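Local coordinates for nitrogenase molybdenum-iron protein beta chain (Clostridium pasteurianum, PDB 4WES) that forms, with its alpha-chain partner, the molybdenum-iron component of nitrogenase, which reduces dinitrogen to ammonia, and shares an [8Fe-7S] cluster with that chain, at residues B[52-64]-B[409-421]. Sequence-based numbering, arbitrary orientation.
Sequences HRTVLSRHFKEPA and FGFPIMDRYGHYY. With FE2 (Fe (II) ion), chain J.
Two backbone carbonyls, one from each segment, are among the partners of K61 NZ: it lies 3.0 Å from M414 O, standing above that carbonyl plane, and 2.9 Å from R58 O, on a lone pair in the plane. A bend at chi2 (-54°) turns the lysine chain back toward the helix end, and its CE passes the Y417 ring at 3.8 Å from CE1. The shortest polar bond across the contact, 2.8 Å from I413 N to H59 ND1, is nearly straight (170° at the hydrogen). ND1 is thus the acceptor, with I413 N tilted somewhat from the ring plane; this bond and the two covered faces together restrict the ring's rotation. F411 CD1 lies over one face, its ring oblique, while H419 presents its edge to the other, CE1 to H59 NE2 3.6 Å, with planes at 83°. H419 NE2 also bonds weakly to H59 O and to I413 O. F60 O sits over one face of the Y420 ring, 3.5 Å from CE1, and accepts a hydrogen bond from a water bound to iron. K61, the first residue beyond the helix, has positive phi and gives its O to this iron(II), at 2.1 Å; E62 OE2, two waters and D301 and D305 of the second beta subunit complete the site, so the helix end is tied to the beta-beta interface. V55 packs CG2 on CB of P412, whose peptide bond with F411 is cis. The contact thus joins the C-terminal end of helix 46-60, whose V55 and L56 also touch helix 24-33, to the loop between strand 406-408 and helix 426-448.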
ATOM      1  N   HIS B  52       6.979 -28.357  -0.367  1.00  7.90           N
ATOM      2  CA  HIS B  52       7.062 -27.580  -1.633  1.00  8.15           C
ATOM      3  C   HIS B  52       5.680 -27.182  -2.116  1.00  7.44           C
ATOM      4  O   HIS B  52       5.459 -26.037  -2.534  1.00  8.12           O
ATOM      5  CB  HIS B  52       7.876 -28.381  -2.665  1.00  8.34           C
ATOM      6  CG  HIS B  52       9.251 -28.697  -2.150  1.00  8.08           C
ATOM      7  ND1 HIS B  52      10.047 -29.638  -2.748  1.00  8.75           N
ATOM      8  CD2 HIS B  52       9.891 -28.275  -1.034  1.00  8.68           C
ATOM      9  CE1 HIS B  52      11.141 -29.767  -2.028  1.00  8.58           C
ATOM     10  NE2 HIS B  52      11.072 -28.958  -0.979  1.00  8.80           N
ATOM     11  N   ARG B  53       4.733 -28.107  -2.053  1.00  7.62           N
ATOM     12  CA  ARG B  53       3.336 -27.754  -2.306  1.00  7.82           C
ATOM     13  C   ARG B  53       2.870 -26.658  -1.379  1.00  7.44           C
ATOM     14  O   ARG B  53       2.148 -25.738  -1.752  1.00  8.29           O
ATOM     15  CB  ARG B  53       2.435 -28.989  -2.106  1.00  7.82           C
ATOM     16  CG  ARG B  53       2.636 -30.069  -3.175  1.00  8.03           C
ATOM     17  CD  ARG B  53       1.793 -31.289  -2.853  1.00  8.65           C
ATOM     18  NE  ARG B  53       0.375 -30.937  -2.956  1.00  8.40           N
ATOM     19  CZ  ARG B  53      -0.614 -31.512  -2.300  1.00  8.93           C
ATOM     20  NH1 ARG B  53      -0.412 -32.558  -1.532  1.00  9.82           N
ATOM     21  NH2 ARG B  53      -1.838 -31.015  -2.430  1.00  9.98           N
ATOM     22  N   THR B  54       3.261 -26.768  -0.101  1.00  7.40           N
ATOM     23  CA  THR B  54       2.818 -25.829   0.919  1.00  7.19           C
ATOM     24  C   THR B  54       3.255 -24.423   0.648  1.00  7.05           C
ATOM     25  O   THR B  54       2.467 -23.469   0.811  1.00  7.79           O
ATOM     26  CB  THR B  54       3.275 -26.320   2.315  1.00  7.56           C
ATOM     27  OG1 THR B  54       2.546 -27.519   2.633  1.00  7.87           O
ATOM     28  CG2 THR B  54       3.048 -25.299   3.394  1.00  7.68           C
ATOM     29  N   VAL B  55       4.527 -24.226   0.285  1.00  7.26           N
ATOM     30  CA  VAL B  55       5.001 -22.852   0.093  1.00  7.21           C
ATOM     31  C   VAL B  55       4.246 -22.206  -1.079  1.00  7.09           C
ATOM     32  O   VAL B  55       3.941 -21.023  -1.051  1.00  7.76           O
ATOM     33  CB  VAL B  55       6.530 -22.763  -0.037  1.00  7.72           C
ATOM     34  CG1 VAL B  55       7.021 -23.379  -1.322  1.00  7.99           C
ATOM     35  CG2 VAL B  55       7.000 -21.324   0.085  1.00  8.25           C
ATOM     36  N   LEU B  56       3.973 -22.980  -2.133  1.00  7.55           N
ATOM     37  CA  LEU B  56       3.201 -22.444  -3.247  1.00  7.63           C
ATOM     38  C   LEU B  56       1.797 -22.020  -2.810  1.00  7.20           C
ATOM     39  O   LEU B  56       1.333 -20.948  -3.233  1.00  8.08           O
ATOM     40  CB  LEU B  56       3.155 -23.463  -4.373  1.00  7.88           C
ATOM     41  CG  LEU B  56       4.498 -23.735  -5.076  1.00  8.88           C
ATOM     42  CD1 LEU B  56       4.365 -24.896  -6.048  1.00 10.17           C
ATOM     43  CD2 LEU B  56       5.014 -22.495  -5.808  1.00 10.57           C
ATOM     44  N   SER B  57       1.122 -22.827  -1.994  1.00  7.44           N
ATOM     45  CA  SER B  57      -0.196 -22.421  -1.511  1.00  7.78           C
ATOM     46  C   SER B  57      -0.117 -21.209  -0.590  1.00  7.62           C
ATOM     47  O   SER B  57      -1.020 -20.351  -0.626  1.00  8.36           O
ATOM     48  CB  SER B  57      -0.894 -23.560  -0.792  1.00  8.46           C
ATOM     49  OG  SER B  57      -1.285 -24.582  -1.689  1.00  9.35           O
ATOM     50  N   ARG B  58       0.925 -21.120   0.241  1.00  7.32           N
ATOM     51  CA  ARG B  58       1.059 -19.949   1.119  1.00  7.07           C
ATOM     52  C   ARG B  58       1.295 -18.650   0.354  1.00  7.27           C
ATOM     53  O   ARG B  58       0.868 -17.575   0.793  1.00  8.03           O
ATOM     54  CB  ARG B  58       2.197 -20.187   2.137  1.00  7.38           C
ATOM     55  CG  ARG B  58       1.854 -21.204   3.171  1.00  7.51           C
ATOM     56  CD  ARG B  58       3.079 -21.564   4.039  1.00  7.35           C
ATOM     57  NE  ARG B  58       2.685 -22.389   5.184  1.00  7.51           N
ATOM     58  CZ  ARG B  58       3.529 -23.150   5.880  1.00  7.12           C
ATOM     59  NH1 ARG B  58       4.840 -23.099   5.638  1.00  7.77           N
ATOM     60  NH2 ARG B  58       3.045 -23.937   6.823  1.00  7.59           N
ATOM     61  N   HIS B  59       2.023 -18.733  -0.762  1.00  7.36           N
ATOM     62  CA  HIS B  59       2.325 -17.584  -1.602  1.00  7.46           C
ATOM     63  C   HIS B  59       1.098 -17.176  -2.417  1.00  7.53           C
ATOM     64  O   HIS B  59       0.722 -16.012  -2.440  1.00  9.46           O
ATOM     65  CB  HIS B  59       3.532 -17.925  -2.505  1.00  7.57           C
ATOM     66  CG  HIS B  59       3.890 -16.858  -3.482  1.00  8.59           C
ATOM     67  ND1 HIS B  59       4.914 -15.967  -3.277  1.00  8.32           N
ATOM     68  CD2 HIS B  59       3.421 -16.635  -4.726  1.00 12.00           C
ATOM     69  CE1 HIS B  59       5.018 -15.206  -4.344  1.00  8.82           C
ATOM     70  NE2 HIS B  59       4.129 -15.592  -5.232  1.00 11.82           N
ATOM     71  N   PHE B  60       0.497 -18.126  -3.126  1.00  7.45           N
ATOM     72  CA  PHE B  60      -0.563 -17.816  -4.094  1.00  8.08           C
ATOM     73  C   PHE B  60      -1.966 -17.858  -3.504  1.00  7.42           C
ATOM     74  O   PHE B  60      -2.901 -17.400  -4.183  1.00  8.66           O
ATOM     75  CB  PHE B  60      -0.472 -18.789  -5.274  1.00  8.50           C
ATOM     76  CG  PHE B  60       0.688 -18.511  -6.173  1.00  8.46           C
ATOM     77  CD1 PHE B  60       0.698 -17.364  -6.954  1.00  9.35           C
ATOM     78  CD2 PHE B  60       1.777 -19.378  -6.260  1.00  9.00           C
ATOM     79  CE1 PHE B  60       1.784 -17.057  -7.762  1.00  9.67           C
ATOM     80  CE2 PHE B  60       2.856 -19.075  -7.081  1.00  9.75           C
ATOM     81  CZ  PHE B  60       2.855 -17.902  -7.825  1.00  9.76           C
ATOM     82  N   LYS B  61      -2.139 -18.414  -2.312  1.00  7.64           N
ATOM     83  CA  LYS B  61      -3.464 -18.656  -1.744  1.00  7.56           C
ATOM     84  C   LYS B  61      -4.292 -19.450  -2.762  1.00  7.77           C
ATOM     85  O   LYS B  61      -5.451 -19.135  -3.033  1.00  7.99           O
ATOM     86  CB  LYS B  61      -4.166 -17.366  -1.294  1.00  7.99           C
ATOM     87  CG  LYS B  61      -3.303 -16.466  -0.422  1.00  8.56           C
ATOM     88  CD  LYS B  61      -2.694 -17.119   0.797  1.00  7.84           C
ATOM     89  CE  LYS B  61      -2.042 -16.080   1.700  1.00  8.25           C
ATOM     90  NZ  LYS B  61      -1.112 -16.746   2.681  1.00  7.91           N
ATOM     91  N   GLU B  62      -3.689 -20.522  -3.262  1.00  8.06           N
ATOM     92  CA  GLU B  62      -4.277 -21.401  -4.281  1.00  7.92           C
ATOM     93  C   GLU B  62      -3.887 -22.820  -3.974  1.00  7.72           C
ATOM     94  O   GLU B  62      -2.850 -23.057  -3.334  1.00  8.56           O
ATOM     95  CB  GLU B  62      -3.769 -21.070  -5.684  1.00  8.54           C
ATOM     96  CG  GLU B  62      -4.248 -19.746  -6.279  1.00  8.63           C
ATOM     97  CD  GLU B  62      -5.718 -19.843  -6.624  1.00  8.50           C
ATOM     98  OE1 GLU B  62      -6.017 -20.343  -7.751  1.00 10.26           O
ATOM     99  OE2 GLU B  62      -6.589 -19.416  -5.813  1.00  8.98           O
ATOM    100  N   PRO B  63      -4.638 -23.803  -4.501  1.00  7.79           N
ATOM    101  CA  PRO B  63      -4.153 -25.170  -4.491  1.00  8.32           C
ATOM    102  C   PRO B  63      -2.818 -25.272  -5.242  1.00  8.53           C
ATOM    103  O   PRO B  63      -2.560 -24.488  -6.159  1.00  9.25           O
ATOM    104  CB  PRO B  63      -5.245 -25.932  -5.280  1.00  9.58           C
ATOM    105  CG  PRO B  63      -6.457 -25.065  -5.145  1.00  9.45           C
ATOM    106  CD  PRO B  63      -5.910 -23.668  -5.217  1.00  9.25           C
ATOM    107  N   ALA B  64      -2.043 -26.280  -4.894  1.00  8.40           N
ATOM    108  CA  ALA B  64      -0.809 -26.604  -5.636  1.00  8.71           C
ATOM    109  C   ALA B  64      -0.614 -28.097  -5.540  1.00  8.41           C
ATOM    110  O   ALA B  64      -0.142 -28.603  -4.506  1.00  9.89           O
ATOM    111  CB  ALA B  64       0.396 -25.842  -5.096  1.00  9.14           C
ATOM    112  N   PHE B 409       8.442  -8.350  -2.518  1.00  8.40           N
ATOM    113  CA  PHE B 409       8.850  -8.600  -3.906  1.00  8.40           C
ATOM    114  C   PHE B 409       9.436  -9.991  -3.986  1.00  9.25           C
ATOM    115  O   PHE B 409      10.111 -10.437  -3.053  1.00 12.00           O
ATOM    116  CB  PHE B 409       9.901  -7.539  -4.261  1.00  9.56           C
ATOM    117  CG  PHE B 409      10.469  -7.627  -5.651  1.00 10.31           C
ATOM    118  CD1 PHE B 409       9.919  -6.895  -6.667  1.00 11.10           C
ATOM    119  CD2 PHE B 409      11.568  -8.395  -5.902  1.00 11.53           C
ATOM    120  CE1 PHE B 409      10.463  -6.951  -7.953  1.00 15.10           C
ATOM    121  CE2 PHE B 409      12.119  -8.454  -7.171  1.00 13.62           C
ATOM    122  CZ  PHE B 409      11.567  -7.741  -8.197  1.00 14.66           C
ATOM    123  N   GLY B 410       9.183 -10.699  -5.072  1.00  9.79           N
ATOM    124  CA  GLY B 410       9.801 -12.001  -5.288  1.00 11.00           C
ATOM    125  C   GLY B 410       9.055 -13.121  -4.615  1.00  9.43           C
ATOM    126  O   GLY B 410       7.836 -13.207  -4.696  1.00 10.50           O
ATOM    127  N   PHE B 411       9.796 -14.035  -3.983  1.00  9.53           N
ATOM    128  CA  PHE B 411       9.245 -15.327  -3.580  1.00  8.76           C
ATOM    129  C   PHE B 411       9.931 -15.841  -2.322  1.00  8.42           C
ATOM    130  O   PHE B 411      11.164 -15.824  -2.283  1.00  9.98           O
ATOM    131  CB  PHE B 411       9.469 -16.345  -4.719  1.00 10.40           C
ATOM    132  CG  PHE B 411       9.052 -17.757  -4.379  1.00 10.03           C
ATOM    133  CD1 PHE B 411       7.751 -18.140  -4.447  1.00 12.20           C
ATOM    134  CD2 PHE B 411       9.986 -18.696  -4.036  1.00 11.89           C
ATOM    135  CE1 PHE B 411       7.373 -19.440  -4.119  1.00 14.93           C
ATOM    136  CE2 PHE B 411       9.647 -19.975  -3.730  1.00 14.17           C
ATOM    137  CZ  PHE B 411       8.338 -20.347  -3.741  1.00 14.52           C
ATOM    138  N   PRO B 412       9.174 -16.369  -1.368  1.00  8.18           N
ATOM    139  CA  PRO B 412       7.711 -16.344  -1.284  1.00  7.91           C
ATOM    140  C   PRO B 412       7.190 -15.106  -0.558  1.00  8.24           C
ATOM    141  O   PRO B 412       7.809 -14.629   0.395  1.00  8.38           O
ATOM    142  CB  PRO B 412       7.401 -17.616  -0.485  1.00  8.88           C
ATOM    143  CG  PRO B 412       8.549 -17.773   0.401  1.00 13.58           C
ATOM    144  CD  PRO B 412       9.758 -17.201  -0.296  1.00  9.07           C
ATOM    145  N   ILE B 413       6.032 -14.629  -1.027  1.00  7.77           N
ATOM    146  CA  ILE B 413       5.270 -13.579  -0.360  1.00  7.39           C
ATOM    147  C   ILE B 413       4.032 -14.285   0.169  1.00  7.34           C
ATOM    148  O   ILE B 413       3.164 -14.682  -0.617  1.00  8.52           O
ATOM    149  CB  ILE B 413       4.895 -12.429  -1.309  1.00  8.21           C
ATOM    150  CG1 ILE B 413       6.150 -11.782  -1.925  1.00  9.09           C
ATOM    151  CG2 ILE B 413       4.062 -11.424  -0.567  1.00  8.59           C
ATOM    152  CD1 ILE B 413       5.807 -10.837  -3.057  1.00  9.70           C
ATOM    153  N   MET B 414       3.970 -14.458   1.492  1.00  7.23           N
ATOM    154  CA  MET B 414       3.008 -15.380   2.114  1.00  7.53           C
ATOM    155  C   MET B 414       2.061 -14.658   3.071  1.00  7.47           C
ATOM    156  O   MET B 414       1.302 -15.343   3.755  1.00  7.79           O
ATOM    157  CB  MET B 414       3.735 -16.486   2.881  1.00  8.30           C
ATOM    158  CG  MET B 414       4.640 -17.297   1.967  1.00  8.52           C
ATOM    159  SD  MET B 414       5.484 -18.656   2.766  1.00  9.35           S
ATOM    160  CE  MET B 414       6.655 -17.797   3.811  1.00 12.03           C
ATOM    161  N   ASP B 415       2.084 -13.333   3.083  1.00  7.59           N
ATOM    162  CA  ASP B 415       1.402 -12.601   4.127  1.00  7.74           C
ATOM    163  C   ASP B 415       0.513 -11.481   3.618  1.00  7.74           C
ATOM    164  O   ASP B 415       0.069 -10.675   4.421  1.00  8.21           O
ATOM    165  CB  ASP B 415       2.393 -12.085   5.187  1.00  7.67           C
ATOM    166  CG  ASP B 415       3.522 -11.225   4.639  1.00  7.34           C
ATOM    167  OD1 ASP B 415       3.772 -11.225   3.401  1.00  8.09           O
ATOM    168  OD2 ASP B 415       4.145 -10.533   5.475  1.00  8.44           O
ATOM    169  N   ARG B 416       0.225 -11.471   2.316  1.00  7.97           N
ATOM    170  CA  ARG B 416      -0.692 -10.447   1.787  1.00  8.16           C
ATOM    171  C   ARG B 416      -1.599 -11.099   0.725  1.00  8.89           C
ATOM    172  O   ARG B 416      -1.276 -12.157   0.173  1.00 10.66           O
ATOM    173  CB  ARG B 416       0.036  -9.256   1.221  1.00  8.57           C
ATOM    174  CG  ARG B 416       0.789  -8.404   2.252  1.00  9.47           C
ATOM    175  CD  ARG B 416      -0.163  -7.701   3.230  1.00  9.41           C
ATOM    176  NE  ARG B 416       0.483  -6.778   4.154  1.00  9.49           N
ATOM    177  CZ  ARG B 416       1.021  -7.140   5.313  1.00  9.03           C
ATOM    178  NH1 ARG B 416       1.085  -8.391   5.708  1.00  8.84           N
ATOM    179  NH2 ARG B 416       1.535  -6.219   6.126  1.00 10.08           N
ATOM    180  N   TYR B 417      -2.685 -10.433   0.435  1.00  8.26           N
ATOM    181  CA  TYR B 417      -3.724 -10.986  -0.450  1.00  8.18           C
ATOM    182  C   TYR B 417      -3.837 -10.156  -1.702  1.00  8.50           C
ATOM    183  O   TYR B 417      -4.087  -8.963  -1.668  1.00 11.45           O
ATOM    184  CB  TYR B 417      -5.069 -11.024   0.268  1.00  8.56           C
ATOM    185  CG  TYR B 417      -5.020 -12.066   1.355  1.00  8.33           C
ATOM    186  CD1 TYR B 417      -5.456 -13.332   1.134  1.00  8.51           C
ATOM    187  CD2 TYR B 417      -4.498 -11.787   2.627  1.00  8.20           C
ATOM    188  CE1 TYR B 417      -5.390 -14.323   2.066  1.00  8.62           C
ATOM    189  CE2 TYR B 417      -4.393 -12.781   3.571  1.00  8.52           C
ATOM    190  CZ  TYR B 417      -4.840 -14.049   3.321  1.00  7.92           C
ATOM    191  OH  TYR B 417      -4.786 -15.072   4.235  1.00  8.50           O
ATOM    192  N   GLY B 418      -3.705 -10.820  -2.855  1.00  9.15           N
ATOM    193  CA  GLY B 418      -3.872 -10.187  -4.150  1.00 10.02           C
ATOM    194  C   GLY B 418      -2.612  -9.753  -4.851  1.00 10.09           C
ATOM    195  O   GLY B 418      -2.667  -9.303  -6.013  1.00 11.18           O
ATOM    196  N   HIS B 419      -1.457  -9.902  -4.206  1.00 10.37           N
ATOM    197  CA  HIS B 419      -0.201  -9.440  -4.779  1.00 11.04           C
ATOM    198  C   HIS B 419       0.080 -10.160  -6.090  1.00  9.97           C
ATOM    199  O   HIS B 419       0.674  -9.578  -7.001  1.00 10.94           O
ATOM    200  CB  HIS B 419       0.959  -9.604  -3.790  1.00 11.17           C
ATOM    201  CG  HIS B 419       1.262 -11.013  -3.417  1.00 11.05           C
ATOM    202  ND1 HIS B 419       2.079 -11.803  -4.184  1.00 11.35           N
ATOM    203  CD2 HIS B 419       0.859 -11.780  -2.372  1.00 11.95           C
ATOM    204  CE1 HIS B 419       2.163 -13.001  -3.634  1.00 12.82           C
ATOM    205  NE2 HIS B 419       1.437 -13.015  -2.536  1.00 14.71           N
ATOM    206  N   TYR B 420      -0.382 -11.396  -6.180  1.00 10.24           N
ATOM    207  CA  TYR B 420      -0.136 -12.261  -7.320  1.00 11.02           C
ATOM    208  C   TYR B 420      -0.973 -11.881  -8.550  1.00 10.81           C
ATOM    209  O   TYR B 420      -0.796 -12.468  -9.608  1.00 12.82           O
ATOM    210  CB  TYR B 420      -0.346 -13.758  -6.940  1.00 11.42           C
ATOM    211  CG  TYR B 420      -1.441 -13.897  -5.935  1.00  9.87           C
ATOM    212  CD1 TYR B 420      -1.128 -14.027  -4.584  1.00  9.98           C
ATOM    213  CD2 TYR B 420      -2.790 -13.821  -6.280  1.00 10.77           C
ATOM    214  CE1 TYR B 420      -2.104 -14.036  -3.617  1.00  9.88           C
ATOM    215  CE2 TYR B 420      -3.774 -13.848  -5.325  1.00 10.17           C
ATOM    216  CZ  TYR B 420      -3.439 -13.938  -3.983  1.00  9.25           C
ATOM    217  OH  TYR B 420      -4.377 -13.883  -2.996  1.00 10.56           O
ATOM    218  N   TYR B 421      -1.836 -10.871  -8.427  1.00 11.06           N
ATOM    219  CA  TYR B 421      -2.528 -10.315  -9.566  1.00 13.35           C
ATOM    220  C   TYR B 421      -1.784  -9.115 -10.175  1.00 16.14           C
ATOM    221  O   TYR B 421      -2.232  -8.601 -11.180  1.00 22.52           O
ATOM    222  CB  TYR B 421      -3.970  -9.933  -9.183  1.00 12.68           C
ATOM    223  CG  TYR B 421      -4.826 -11.102  -8.690  1.00 11.78           C
ATOM    224  CD1 TYR B 421      -4.949 -12.321  -9.385  1.00 14.86           C
ATOM    225  CD2 TYR B 421      -5.503 -10.988  -7.530  1.00  9.99           C
ATOM    226  CE1 TYR B 421      -5.722 -13.357  -8.878  1.00 15.15           C
ATOM    227  CE2 TYR B 421      -6.297 -11.998  -7.041  1.00 11.93           C
ATOM    228  CZ  TYR B 421      -6.377 -13.200  -7.682  1.00 15.41           C
ATOM    229  OH  TYR B 421      -7.163 -14.245  -7.100  1.00 17.74           O
TER
HETATM  230 FE   FE2 J 502      -6.935 -18.247  -4.182  0.52  7.61          FE
HETATM  231  O   HOH W   1      -5.498 -16.868  -4.924  1.00  8.78           O
HETATM  232  O   HOH W   2      -8.310 -19.654  -3.544  1.00  9.16           O